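Local coordinates for protein urocanate hydratase (Paenibacillus sp. Soil724D2, PDB 7NED) that probably hydrates thiourocanate in bacterial ergothioneine breakdown, using bound NAD+, and binds urocanate, at residues S235-Y238 against P239-R243; A291-A294 against V295-A299; D367-L371 against E372-D376; T409-A412 against L413-Q417. One frame throughout, in Å; residues are numbered along the deposited sequence.

Contact 1: residues S235-Y238 against P239-R243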
ATOM      1  N   SER A 235     -35.353   2.141   4.890  1.00 19.67           N
ATOM      2  CA  SER A 235     -35.914   1.310   3.834  1.00 22.86           C
ATOM      3  C   SER A 235     -37.427   1.188   3.955  1.00 26.89           C
ATOM      4  O   SER A 235     -38.062   0.631   3.053  1.00 24.48           O
ATOM      5  CB  SER A 235     -35.265  -0.092   3.826  1.00 22.88           C
ATOM      6  OG  SER A 235     -35.416  -0.707   5.095  1.00 25.55           O
ATOM      7  N   ASP A 236     -38.008   1.690   5.037  1.00 22.23           N
ATOM      8  CA  ASP A 236     -39.454   1.844   5.149  1.00 25.08           C
ATOM      9  C   ASP A 236     -39.908   3.255   4.802  1.00 26.04           C
ATOM     10  O   ASP A 236     -40.919   3.423   4.112  1.00 29.58           O
ATOM     11  CB  ASP A 236     -39.923   1.516   6.577  1.00 24.37           C
ATOM     12  CG  ASP A 236     -39.581   0.092   6.991  1.00 24.61           C
ATOM     13  OD1 ASP A 236     -39.396  -0.158   8.206  1.00 26.73           O
ATOM     14  OD2 ASP A 236     -39.530  -0.773   6.103  1.00 26.49           O
ATOM     15  N   ILE A 237     -39.175   4.277   5.262  1.00 25.26           N
ATOM     16  CA  ILE A 237     -39.663   5.652   5.121  1.00 22.65           C
ATOM     17  C   ILE A 237     -39.518   6.115   3.686  1.00 27.44           C
ATOM     18  O   ILE A 237     -40.422   6.759   3.136  1.00 27.65           O
ATOM     19  CB  ILE A 237     -38.924   6.611   6.069  1.00 22.16           C
ATOM     20  CG1 ILE A 237     -39.185   6.282   7.552  1.00 21.16           C
ATOM     21  CG2 ILE A 237     -39.289   8.109   5.725  1.00 18.49           C
ATOM     22  CD1 ILE A 237     -40.635   6.362   7.958  1.00 25.08           C
ATOM     23  N   TYR A 238     -38.365   5.827   3.058  1.00 21.56           N
ATOM     24  CA  TYR A 238     -38.139   6.352   1.714  1.00 22.81           C
ATOM     25  C   TYR A 238     -39.188   5.840   0.746  1.00 26.38           C
ATOM     26  O   TYR A 238     -39.766   6.660   0.006  1.00 28.12           O
ATOM     27  CB  TYR A 238     -36.735   6.034   1.205  1.00 22.95           C
ATOM     28  CG  TYR A 238     -35.601   6.863   1.780  1.00 21.11           C
ATOM     29  CD1 TYR A 238     -34.506   7.180   0.996  1.00 20.68           C
ATOM     30  CD2 TYR A 238     -35.622   7.313   3.104  1.00 20.40           C
ATOM     31  CE1 TYR A 238     -33.459   7.903   1.501  1.00 19.75           C
ATOM     32  CE2 TYR A 238     -34.577   8.040   3.618  1.00 20.85           C
ATOM     33  CZ  TYR A 238     -33.484   8.320   2.804  1.00 18.48           C
ATOM     34  OH  TYR A 238     -32.425   9.036   3.312  1.00 19.18           O
ATOM     35  N   PRO A 239     -39.512   4.549   0.713  1.00 24.92           N
ATOM     36  CA  PRO A 239     -40.566   4.096  -0.209  1.00 27.59           C
ATOM     37  C   PRO A 239     -41.912   4.693   0.122  1.00 28.40           C
ATOM     38  O   PRO A 239     -42.719   4.915  -0.791  1.00 29.27           O
ATOM     39  CB  PRO A 239     -40.583   2.573  -0.022  1.00 31.06           C
ATOM     40  CG  PRO A 239     -39.227   2.239   0.543  1.00 29.08           C
ATOM     41  CD  PRO A 239     -38.853   3.415   1.398  1.00 27.55           C
ATOM     42  N   GLU A 240     -42.171   4.953   1.406  1.00 28.09           N
ATOM     43  CA  GLU A 240     -43.432   5.578   1.796  1.00 32.17           C
ATOM     44  C   GLU A 240     -43.543   7.001   1.248  1.00 34.02           C
ATOM     45  O   GLU A 240     -44.618   7.423   0.810  1.00 32.37           O
ATOM     46  CB  GLU A 240     -43.569   5.547   3.316  1.00 32.70           C
ATOM     47  CG  GLU A 240     -44.739   6.334   3.859  1.00 35.02           C
ATOM     48  CD  GLU A 240     -46.075   5.681   3.562  1.00 39.94           C
ATOM     49  OE1 GLU A 240     -47.103   6.249   3.986  1.00 38.03           O
ATOM     50  OE2 GLU A 240     -46.101   4.604   2.917  1.00 41.36           O
ATOM     51  N   LEU A 241     -42.451   7.761   1.245  1.00 28.16           N
ATOM     52  CA  LEU A 241     -42.522   9.086   0.638  1.00 28.17           C
ATOM     53  C   LEU A 241     -42.790   8.978  -0.853  1.00 30.24           C
ATOM     54  O   LEU A 241     -43.512   9.799  -1.432  1.00 32.72           O
ATOM     55  CB  LEU A 241     -41.234   9.854   0.898  1.00 26.84           C
ATOM     56  CG  LEU A 241     -40.923  10.085   2.367  1.00 26.48           C
ATOM     57  CD1 LEU A 241     -39.553  10.732   2.475  1.00 26.22           C
ATOM     58  CD2 LEU A 241     -42.001  11.000   2.971  1.00 29.08           C
ATOM     59  N   VAL A 242     -42.230   7.963  -1.492  1.00 27.26           N
ATOM     60  CA  VAL A 242     -42.521   7.721  -2.895  1.00 31.17           C
ATOM     61  C   VAL A 242     -43.995   7.392  -3.070  1.00 32.69           C
ATOM     62  O   VAL A 242     -44.651   7.847  -4.016  1.00 31.75           O
ATOM     63  CB  VAL A 242     -41.623   6.588  -3.419  1.00 30.23           C
ATOM     64  CG1 VAL A 242     -42.078   6.160  -4.795  1.00 29.08           C
ATOM     65  CG2 VAL A 242     -40.156   7.039  -3.409  1.00 28.24           C
ATOM     66  N   ARG A 243     -44.532   6.576  -2.174  1.00 28.71           N
ATOM     67  CA  ARG A 243     -45.949   6.255  -2.231  1.00 32.97           C
ATOM     68  C   ARG A 243     -46.800   7.521  -2.109  1.00 36.70           C
ATOM     69  O   ARG A 243     -47.754   7.727  -2.869  1.00 32.64           O
ATOM     70  CB  ARG A 243     -46.281   5.254  -1.124  1.00 37.40           C
ATOM     71  CG  ARG A 243     -47.566   4.461  -1.330  1.00 42.01           C
ATOM     72  CD  ARG A 243     -47.896   3.585  -0.121  1.00 42.75           C
ATOM     73  NE  ARG A 243     -48.180   4.398   1.067  1.00 43.77           N
ATOM     74  CZ  ARG A 243     -49.272   5.141   1.215  1.00 44.30           C
ATOM     75  NH1 ARG A 243     -50.177   5.178   0.244  1.00 46.10           N
ATOM     76  NH2 ARG A 243     -49.453   5.857   2.317  1.00 43.74           N
TER

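Contact 2: residues A291-A294 against V295-A299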
ATOM      1  N   ALA A 291     -31.077  -6.546   0.847  1.00 26.22           N
ATOM      2  CA  ALA A 291     -32.380  -6.356   0.222  1.00 25.42           C
ATOM      3  C   ALA A 291     -32.997  -5.024   0.635  1.00 24.29           C
ATOM      4  O   ALA A 291     -33.638  -4.348  -0.188  1.00 26.31           O
ATOM      5  CB  ALA A 291     -33.311  -7.510   0.587  1.00 23.81           C
ATOM      6  N   SER A 292     -32.854  -4.646   1.914  1.00 22.63           N
ATOM      7  CA  SER A 292     -33.433  -3.374   2.374  1.00 26.73           C
ATOM      8  C   SER A 292     -32.701  -2.181   1.761  1.00 23.84           C
ATOM      9  O   SER A 292     -33.325  -1.183   1.397  1.00 23.58           O
ATOM     10  CB  SER A 292     -33.408  -3.284   3.897  1.00 25.63           C
ATOM     11  OG  SER A 292     -34.363  -4.134   4.509  1.00 25.33           O
ATOM     12  N   ILE A 293     -31.372  -2.265   1.627  1.00 22.67           N
ATOM     13  CA  ILE A 293     -30.652  -1.212   0.920  1.00 21.67           C
ATOM     14  C   ILE A 293     -31.150  -1.098  -0.512  1.00 21.65           C
ATOM     15  O   ILE A 293     -31.326   0.007  -1.035  1.00 22.21           O
ATOM     16  CB  ILE A 293     -29.139  -1.474   0.975  1.00 19.35           C
ATOM     17  CG1 ILE A 293     -28.595  -1.148   2.379  1.00 18.90           C
ATOM     18  CG2 ILE A 293     -28.443  -0.731  -0.159  1.00 19.79           C
ATOM     19  CD1 ILE A 293     -27.163  -1.672   2.576  1.00 24.66           C
ATOM     20  N   ALA A 294     -31.377  -2.238  -1.178  1.00 21.67           N
ATOM     21  CA  ALA A 294     -31.901  -2.196  -2.539  1.00 22.74           C
ATOM     22  C   ALA A 294     -33.248  -1.456  -2.602  1.00 24.11           C
ATOM     23  O   ALA A 294     -33.482  -0.634  -3.501  1.00 26.99           O
ATOM     24  CB  ALA A 294     -32.029  -3.628  -3.077  1.00 25.13           C
ATOM     25  N   VAL A 295     -34.143  -1.733  -1.656  1.00 24.58           N
ATOM     26  CA  VAL A 295     -35.423  -1.023  -1.595  1.00 29.43           C
ATOM     27  C   VAL A 295     -35.211   0.479  -1.407  1.00 25.98           C
ATOM     28  O   VAL A 295     -35.886   1.313  -2.035  1.00 26.93           O
ATOM     29  CB  VAL A 295     -36.291  -1.594  -0.460  1.00 26.15           C
ATOM     30  CG1 VAL A 295     -37.455  -0.674  -0.202  1.00 27.42           C
ATOM     31  CG2 VAL A 295     -36.765  -2.992  -0.809  1.00 30.99           C
ATOM     32  N   GLU A 296     -34.317   0.844  -0.496  1.00 23.11           N
ATOM     33  CA  GLU A 296     -34.064   2.252  -0.253  1.00 26.81           C
ATOM     34  C   GLU A 296     -33.538   2.939  -1.506  1.00 24.11           C
ATOM     35  O   GLU A 296     -33.993   4.032  -1.855  1.00 25.80           O
ATOM     36  CB  GLU A 296     -33.087   2.436   0.918  1.00 24.24           C
ATOM     37  CG  GLU A 296     -32.845   3.914   1.204  1.00 19.50           C
ATOM     38  CD  GLU A 296     -31.881   4.184   2.350  1.00 26.08           C
ATOM     39  OE1 GLU A 296     -31.431   3.235   3.073  1.00 23.63           O
ATOM     40  OE2 GLU A 296     -31.581   5.375   2.516  1.00 20.56           O
ATOM     41  N   VAL A 297     -32.585   2.324  -2.202  1.00 21.66           N
ATOM     42  CA  VAL A 297     -32.017   2.980  -3.375  1.00 23.49           C
ATOM     43  C   VAL A 297     -33.019   3.014  -4.532  1.00 25.22           C
ATOM     44  O   VAL A 297     -33.021   3.951  -5.338  1.00 24.27           O
ATOM     45  CB  VAL A 297     -30.704   2.294  -3.792  1.00 24.73           C
ATOM     46  CG1 VAL A 297     -30.237   2.828  -5.137  1.00 21.75           C
ATOM     47  CG2 VAL A 297     -29.652   2.477  -2.716  1.00 23.20           C
ATOM     48  N   GLU A 298     -33.871   2.001  -4.657  1.00 28.00           N
ATOM     49  CA  GLU A 298     -34.953   2.097  -5.633  1.00 26.64           C
ATOM     50  C   GLU A 298     -35.806   3.331  -5.371  1.00 25.38           C
ATOM     51  O   GLU A 298     -36.162   4.072  -6.292  1.00 28.30           O
ATOM     52  CB  GLU A 298     -35.827   0.848  -5.575  1.00 30.41           C
ATOM     53  CG  GLU A 298     -35.269  -0.312  -6.364  1.00 30.62           C
ATOM     54  CD  GLU A 298     -35.271  -0.018  -7.851  1.00 38.75           C
ATOM     55  OE1 GLU A 298     -36.365   0.106  -8.457  1.00 44.63           O
ATOM     56  OE2 GLU A 298     -34.167  -0.007  -8.438  1.00 43.58           O
ATOM     57  N   ALA A 299     -36.150   3.558  -4.111  1.00 24.95           N
ATOM     58  CA  ALA A 299     -36.880   4.768  -3.754  1.00 24.96           C
ATOM     59  C   ALA A 299     -36.079   6.020  -4.115  1.00 26.65           C
ATOM     60  O   ALA A 299     -36.624   6.980  -4.676  1.00 25.44           O
ATOM     61  CB  ALA A 299     -37.236   4.726  -2.268  1.00 22.27           C
TER

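Contact 3: residues D367-L371 against E372-D376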
ATOM      1  N   ASP A 367      -9.575  30.364  15.973  1.00 14.93           N
ATOM      2  CA  ASP A 367     -10.700  30.852  15.221  1.00 18.11           C
ATOM      3  C   ASP A 367     -10.493  32.331  14.916  1.00 18.37           C
ATOM      4  O   ASP A 367     -10.546  32.740  13.834  1.00 20.67           O
ATOM      5  CB  ASP A 367     -12.009  30.685  16.006  1.00 18.26           C
ATOM      6  CG  ASP A 367     -12.551  29.263  16.009  1.00 23.76           C
ATOM      7  OD1 ASP A 367     -12.210  28.474  15.140  1.00 19.24           O
ATOM      8  OD2 ASP A 367     -13.352  28.981  16.894  1.00 21.82           O
ATOM      9  N   GLU A 368     -10.163  33.103  15.921  1.00 22.06           N
ATOM     10  CA  GLU A 368      -9.962  34.525  15.738  1.00 22.93           C
ATOM     11  C   GLU A 368      -8.777  34.813  14.810  1.00 23.46           C
ATOM     12  O   GLU A 368      -8.827  35.703  14.020  1.00 20.90           O
ATOM     13  CB  GLU A 368      -9.869  35.254  17.056  1.00 20.37           C
ATOM     14  CG  GLU A 368     -11.196  35.402  17.744  1.00 32.87           C
ATOM     15  CD  GLU A 368     -12.208  36.279  16.989  1.00 41.97           C
ATOM     16  OE1 GLU A 368     -11.852  37.135  16.197  1.00 45.18           O
ATOM     17  OE2 GLU A 368     -13.392  36.136  17.186  1.00 50.09           O
ATOM     18  N   PHE A 369      -7.736  34.015  14.923  1.00 20.82           N
ATOM     19  CA  PHE A 369      -6.626  34.157  14.035  1.00 19.44           C
ATOM     20  C   PHE A 369      -7.045  33.944  12.593  1.00 20.86           C
ATOM     21  O   PHE A 369      -6.674  34.688  11.759  1.00 19.76           O
ATOM     22  CB  PHE A 369      -5.519  33.208  14.355  1.00 19.17           C
ATOM     23  CG  PHE A 369      -4.482  33.173  13.301  1.00 24.07           C
ATOM     24  CD1 PHE A 369      -3.536  34.150  13.225  1.00 22.50           C
ATOM     25  CD2 PHE A 369      -4.485  32.193  12.350  1.00 23.55           C
ATOM     26  CE1 PHE A 369      -2.606  34.158  12.221  1.00 25.20           C
ATOM     27  CE2 PHE A 369      -3.543  32.192  11.345  1.00 22.18           C
ATOM     28  CZ  PHE A 369      -2.610  33.168  11.290  1.00 23.16           C
ATOM     29  N   ILE A 370      -7.858  32.948  12.338  1.00 17.72           N
ATOM     30  CA  ILE A 370      -8.245  32.670  10.960  1.00 19.59           C
ATOM     31  C   ILE A 370      -9.056  33.823  10.369  1.00 22.00           C
ATOM     32  O   ILE A 370      -8.836  34.239   9.223  1.00 19.96           O
ATOM     33  CB  ILE A 370      -9.007  31.334  10.897  1.00 20.86           C
ATOM     34  CG1 ILE A 370      -8.046  30.157  11.227  1.00 20.71           C
ATOM     35  CG2 ILE A 370      -9.603  31.170   9.536  1.00 17.98           C
ATOM     36  CD1 ILE A 370      -8.733  28.745  11.373  1.00 15.65           C
ATOM     37  N   LEU A 371      -9.991  34.341  11.125  1.00 20.51           N
ATOM     38  CA  LEU A 371     -10.804  35.450  10.661  1.00 21.64           C
ATOM     39  C   LEU A 371      -9.965  36.700  10.282  1.00 23.90           C
ATOM     40  O   LEU A 371     -10.299  37.395   9.374  1.00 26.95           O
ATOM     41  CB  LEU A 371     -11.839  35.767  11.707  1.00 21.27           C
ATOM     42  CG  LEU A 371     -12.802  34.641  11.974  1.00 24.75           C
ATOM     43  CD1 LEU A 371     -13.732  34.989  13.123  1.00 26.73           C
ATOM     44  CD2 LEU A 371     -13.538  34.167  10.723  1.00 22.67           C
ATOM     45  N   GLU A 372      -8.854  36.905  10.960  1.00 19.65           N
ATOM     46  CA  GLU A 372      -7.980  38.012  10.720  1.00 21.75           C
ATOM     47  C   GLU A 372      -6.978  37.745   9.609  1.00 27.84           C
ATOM     48  O   GLU A 372      -6.722  38.582   8.827  1.00 27.87           O
ATOM     49  CB  GLU A 372      -7.175  38.395  11.957  1.00 21.55           C
ATOM     50  CG  GLU A 372      -7.918  38.582  13.262  1.00 36.91           C
ATOM     51  CD  GLU A 372      -7.049  38.448  14.546  1.00 44.75           C
ATOM     52  OE1 GLU A 372      -5.937  37.896  14.528  1.00 42.83           O
ATOM     53  OE2 GLU A 372      -7.484  38.882  15.618  1.00 43.86           O
ATOM     54  N   ALA A 373      -6.392  36.571   9.595  1.00 23.61           N
ATOM     55  CA  ALA A 373      -5.360  36.246   8.657  1.00 22.20           C
ATOM     56  C   ALA A 373      -5.801  35.716   7.305  1.00 22.42           C
ATOM     57  O   ALA A 373      -5.022  35.741   6.416  1.00 24.99           O
ATOM     58  CB  ALA A 373      -4.345  35.322   9.297  1.00 21.63           C
ATOM     59  N   PHE A 374      -7.041  35.236   7.181  1.00 22.67           N
ATOM     60  CA  PHE A 374      -7.586  34.731   5.920  1.00 24.17           C
ATOM     61  C   PHE A 374      -8.841  35.492   5.501  1.00 24.04           C
ATOM     62  O   PHE A 374      -9.737  34.917   4.870  1.00 22.08           O
ATOM     63  CB  PHE A 374      -7.912  33.235   6.010  1.00 25.10           C
ATOM     64  CG  PHE A 374      -6.717  32.375   6.280  1.00 23.92           C
ATOM     65  CD1 PHE A 374      -6.023  31.790   5.230  1.00 21.21           C
ATOM     66  CD2 PHE A 374      -6.300  32.135   7.582  1.00 24.28           C
ATOM     67  CE1 PHE A 374      -4.922  31.002   5.478  1.00 21.55           C
ATOM     68  CE2 PHE A 374      -5.210  31.340   7.827  1.00 23.03           C
ATOM     69  CZ  PHE A 374      -4.518  30.778   6.773  1.00 20.11           C
ATOM     70  N   SER A 375      -8.919  36.784   5.844  1.00 24.10           N
ATOM     71  CA  SER A 375     -10.173  37.530   5.684  1.00 24.58           C
ATOM     72  C   SER A 375     -10.576  37.710   4.229  1.00 24.84           C
ATOM     73  O   SER A 375     -11.764  37.903   3.956  1.00 27.30           O
ATOM     74  CB  SER A 375     -10.078  38.900   6.372  1.00 27.18           C
ATOM     75  OG  SER A 375      -9.021  39.690   5.837  1.00 30.05           O
ATOM     76  N   ASP A 376      -9.637  37.596   3.279  1.00 25.83           N
ATOM     77  CA  ASP A 376      -9.999  37.620   1.865  1.00 25.64           C
ATOM     78  C   ASP A 376     -10.634  36.308   1.411  1.00 29.05           C
ATOM     79  O   ASP A 376     -11.157  36.235   0.288  1.00 25.33           O
ATOM     80  CB  ASP A 376      -8.752  37.930   1.044  1.00 28.33           C
ATOM     81  CG  ASP A 376      -7.633  36.924   1.306  1.00 38.51           C
ATOM     82  OD1 ASP A 376      -7.372  36.065   0.431  1.00 43.44           O
ATOM     83  OD2 ASP A 376      -7.072  36.938   2.430  1.00 41.23           O
TER

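Contact 4: residues T409-A412 against L413-Q417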
ATOM      1  N   THR A 409      -0.298  25.217   5.561  1.00 19.08           N
ATOM      2  CA  THR A 409       1.017  25.505   6.118  1.00 18.44           C
ATOM      3  C   THR A 409       1.003  26.824   6.884  1.00 17.35           C
ATOM      4  O   THR A 409       1.522  26.915   7.999  1.00 16.85           O
ATOM      5  CB  THR A 409       2.030  25.554   4.973  1.00 17.73           C
ATOM      6  OG1 THR A 409       2.013  24.290   4.290  1.00 18.17           O
ATOM      7  CG2 THR A 409       3.443  25.880   5.485  1.00 17.56           C
ATOM      8  N   LYS A 410       0.439  27.863   6.267  1.00 17.47           N
ATOM      9  CA  LYS A 410       0.301  29.172   6.912  1.00 17.05           C
ATOM     10  C   LYS A 410      -0.383  29.057   8.275  1.00 19.73           C
ATOM     11  O   LYS A 410       0.099  29.593   9.285  1.00 21.05           O
ATOM     12  CB  LYS A 410      -0.486  30.098   5.978  1.00 18.79           C
ATOM     13  CG  LYS A 410      -0.857  31.426   6.602  1.00 19.71           C
ATOM     14  CD  LYS A 410      -1.381  32.365   5.553  1.00 24.10           C
ATOM     15  CE  LYS A 410      -1.902  33.652   6.220  1.00 26.95           C
ATOM     16  NZ  LYS A 410      -2.625  34.457   5.178  1.00 35.39           N
ATOM     17  N   LEU A 411      -1.533  28.390   8.316  1.00 19.52           N
ATOM     18  CA  LEU A 411      -2.232  28.215   9.587  1.00 17.89           C
ATOM     19  C   LEU A 411      -1.352  27.492  10.605  1.00 18.15           C
ATOM     20  O   LEU A 411      -1.214  27.925  11.751  1.00 17.02           O
ATOM     21  CB  LEU A 411      -3.518  27.438   9.349  1.00 15.12           C
ATOM     22  CG  LEU A 411      -4.283  27.132  10.624  1.00 18.59           C
ATOM     23  CD1 LEU A 411      -4.713  28.444  11.374  1.00 17.47           C
ATOM     24  CD2 LEU A 411      -5.498  26.347  10.212  1.00 18.53           C
ATOM     25  N   ALA A 412      -0.779  26.355  10.213  1.00 15.67           N
ATOM     26  CA  ALA A 412      -0.062  25.541  11.188  1.00 17.09           C
ATOM     27  C   ALA A 412       1.174  26.267  11.716  1.00 18.78           C
ATOM     28  O   ALA A 412       1.498  26.162  12.910  1.00 15.19           O
ATOM     29  CB  ALA A 412       0.320  24.186  10.569  1.00 15.63           C
ATOM     30  N   LEU A 413       1.875  27.010  10.849  1.00 17.65           N
ATOM     31  CA  LEU A 413       3.026  27.781  11.328  1.00 19.30           C
ATOM     32  C   LEU A 413       2.599  28.891  12.306  1.00 19.49           C
ATOM     33  O   LEU A 413       3.244  29.093  13.341  1.00 19.66           O
ATOM     34  CB  LEU A 413       3.792  28.383  10.145  1.00 16.22           C
ATOM     35  CG  LEU A 413       4.604  27.363   9.329  1.00 20.35           C
ATOM     36  CD1 LEU A 413       5.249  28.084   8.146  1.00 21.33           C
ATOM     37  CD2 LEU A 413       5.629  26.609  10.162  1.00 18.40           C
ATOM     38  N   ALA A 414       1.539  29.642  11.978  1.00 17.93           N
ATOM     39  CA  ALA A 414       1.028  30.657  12.916  1.00 17.66           C
ATOM     40  C   ALA A 414       0.661  30.023  14.249  1.00 18.56           C
ATOM     41  O   ALA A 414       1.041  30.535  15.309  1.00 19.02           O
ATOM     42  CB  ALA A 414      -0.175  31.397  12.321  1.00 16.12           C
ATOM     43  N   VAL A 415      -0.027  28.876  14.216  1.00 17.80           N
ATOM     44  CA  VAL A 415      -0.473  28.243  15.457  1.00 16.47           C
ATOM     45  C   VAL A 415       0.720  27.771  16.269  1.00 18.72           C
ATOM     46  O   VAL A 415       0.750  27.925  17.500  1.00 17.33           O
ATOM     47  CB  VAL A 415      -1.438  27.086  15.159  1.00 17.02           C
ATOM     48  CG1 VAL A 415      -1.614  26.195  16.385  1.00 16.16           C
ATOM     49  CG2 VAL A 415      -2.808  27.625  14.669  1.00 16.77           C
ATOM     50  N   ASN A 416       1.717  27.159  15.599  1.00 14.71           N
ATOM     51  CA  ASN A 416       2.905  26.741  16.327  1.00 18.39           C
ATOM     52  C   ASN A 416       3.579  27.932  16.997  1.00 17.95           C
ATOM     53  O   ASN A 416       4.078  27.823  18.122  1.00 16.90           O
ATOM     54  CB  ASN A 416       3.895  26.012  15.399  1.00 16.96           C
ATOM     55  CG  ASN A 416       4.881  25.181  16.180  1.00 18.40           C
ATOM     56  OD1 ASN A 416       4.482  24.313  16.962  1.00 21.13           O
ATOM     57  ND2 ASN A 416       6.178  25.437  15.981  1.00 23.08           N
ATOM     58  N   GLN A 417       3.659  29.061  16.305  1.00 16.64           N
ATOM     59  CA  GLN A 417       4.225  30.218  16.978  1.00 20.14           C
ATOM     60  C   GLN A 417       3.352  30.637  18.160  1.00 22.91           C
ATOM     61  O   GLN A 417       3.873  31.032  19.215  1.00 21.91           O
ATOM     62  CB  GLN A 417       4.397  31.362  16.007  1.00 20.59           C
ATOM     63  CG  GLN A 417       4.986  32.598  16.641  1.00 27.45           C
ATOM     64  CD  GLN A 417       5.176  33.690  15.625  1.00 32.64           C
ATOM     65  OE1 GLN A 417       5.089  33.444  14.427  1.00 37.05           O
ATOM     66  NE2 GLN A 417       5.450  34.898  16.088  1.00 38.60           N
TER

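Contact 1: residues S235-Y238 against P239-R243
Pro239 makes the tight side of this helical turn: its ring sits as a knob among Ser235, Asp236, Ile237 and Tyr238, with CG 3.2 Å from Ser235 O and CD 3.4 Å from Tyr238 CB. Having no N-H, the proline cannot donate to the turn before it, and the helix kinks here. The next bond is weak, Glu240 N to Asp236 O at 3.4 Å; Leu241 N to Ile237 O then returns to 2.9 Å, nearly in line with the carbonyl. Beside that bond, Ile237 CG2 lies 4.2 Å from Leu241 CD1. The Tyr238 ring packs on Leu161 and Ala163 of strand 159-163, and its OH bonds to Thr252 O.

The looser side belongs to Glu240 and the exposed Arg243. The arginine grips the carboxylate side-on, NE to OE2 at 2.8 Å and NH2 to OE1 at 2.9 Å, both oxygens near the guanidinium plane; Arg244 also bridges to OE1. An alanine in place of Glu240 would probably leave both arginines without this shared counter-charge and set the Arg243 guanidinium free to turn. The chemistry implies two separate features: the proline costs the turn one N-H donor, while a bidentate salt bridge from Arg243 to Glu240 holds the outer side.

Contact 2: residues A291-A294 against V295-A299
Ala291 and Val295 are joined by the first of four successive i to i+4 backbone bonds across this stretch of helix. Val295 N donates to Ala291 O at 3.0 Å, and three further bonds follow at the same spacing: Glu296 N to Ser292 O, Val297 N to Ile293 O and Glu298 N to Ala294 O, each 2.9 Å long. Their N-H...O angles all fall between 158° and 163°, which is the evidence for a regular alpha-helix without a kink.

The apolar contacts follow the same spacing. Ile293 CG2 stands 4.3 Å from Val297 CG2, a loose approach, whereas that valine methyl is closer to the backbone, 3.4 Å from Ile293 O. Val297 CG2 reaches this carbonyl because it is the branch anti to its own carbonyl carbon, with CG1 anti to the backbone N (chi1 171°). Val295 makes the same kind of contact on another side of the helix, its CG2 3.5 Å from Ala291 O.

The polar side chains look to other parts of the chain. Ser292 OG bonds to Ser267 N. Glu296, fully extended, presents OE1 to Tyr264 OH, while OE2 lies close to Asp253 OD2, a pairing of like charges that could favour protonation of one carboxylate. On the exposed side Glu298 CG, beside its own backbone N, lies 3.4 Å from Ala294 O.

The arrangement is that of a helix of the urocanase Rossmann-like domain packed between helix 234-243, through Val295 on Pro239 and Glu296 on Tyr238, and helix 317-323, where Ile293 and Val297 meet Ile317; the Glu296 side chain lies about 5 Å from the bound NAD.

Contact 3: residues D367-L371 against E372-D376
Phe369 turns the face of its ring to Ala373, one helical turn on. The methyl CB lies 3.8 Å from the ring centroid and 26° off the normal, a CH-pi contact displaced toward the rim, where CZ is nearest at 3.4 Å. With CG anti to the backbone N (chi1 169°), the ring is carried along the helix toward its C-terminal end. There it meets Phe374 obliquely, CE2 to CE2 at 4.0 Å. The Phe374 ring in turn has Ile370 O at its edge, near the ring plane, and CD2 4.0 Å from Ile370 CG2. An alanine in place of Phe369 would probably leave the Ala373 methyl without its aromatic partner and open a gap toward Leu411 and Ala414.

On the outer side, Glu372 lays its CG 3.1 Å from Glu368 O; the carboxylate of Glu368 is paired with Arg388.

The backbone bonds mark the finish of the helix. Phe369 O takes Ala373 N at 2.9 Å and a weak second bond from Glu372 N, while Phe374 N still donates to Ile370 O at 2.9 Å although Phe374 has left helical angles. Lys410 makes a cation-pi contact with Phe374 and bonds to Ala373 O: a helix C-terminus whose last carbonyl is bound by a lysine from helix 407-420.

Contact 4: residues T409-A412 against L413-Q417
Asn416 brings a flat group to this turn, a carboxamide set beyond a backbone bond in which Asn416 N donates to Ala412 O at 2.9 Å. Neither face of the amide meets 409-412; of the side chain, only CB touches it, 3.5 Å from Ala412 O. The amide's polar atoms are held by other parts of the chain, OD1 by Gly500 N and ND2 by Asp505 OD1 and Ser501 O, which should fix its rotation.

Two aliphatic pairs lie alongside each other, each pointing one way. Thr409 CG2 meets Leu413 CD1 at 3.9 Å, and Leu411 CD1 meets Val415 CG2, also at 3.9 Å. The leucine of the second pair has CG anti to the backbone N (chi1 177°), which sends its branched end along the helix to the valine. Val415 CG2 also rests 3.3 Å from Leu411 O, the acceptor of Val415 N at 2.9 Å. Leu413 N donates to Thr409 O at the same length, with an N-H...O angle of 167°.

Helix 407-420 lies among several elements: Thr409 and Ala412 pack on Leu512 of helix 502-525, Leu411 and Ala414 on Phe369 of helix 360-373, and Val415 against Ile428 and Phe430 of strand 428-441, with Leu411 also reaching strand 351-355.

The four contacts form two neighbouring pairs, in chain order 1, 2, 3, 4. Contacts 1 and 2, centred 10 Å apart, lie on helices 234-243 and 282-305 of the Rossmann-like domain, which pack together: Pro239 CG is 3.5 Å from Val295 CG1. Contacts 3 and 4, with centres 12 Å apart, join helices 360-373 and 407-420 of the C-terminal domain, where Phe369 CZ lies 3.2 Å from Ala414 CB. Between the pairs the centres are about 45 to 49 Å apart and nothing touches. The first pair comes near the bound NAD; in the second, helix 407-420 packs between helix 360-373 and strands of the mixed sheet.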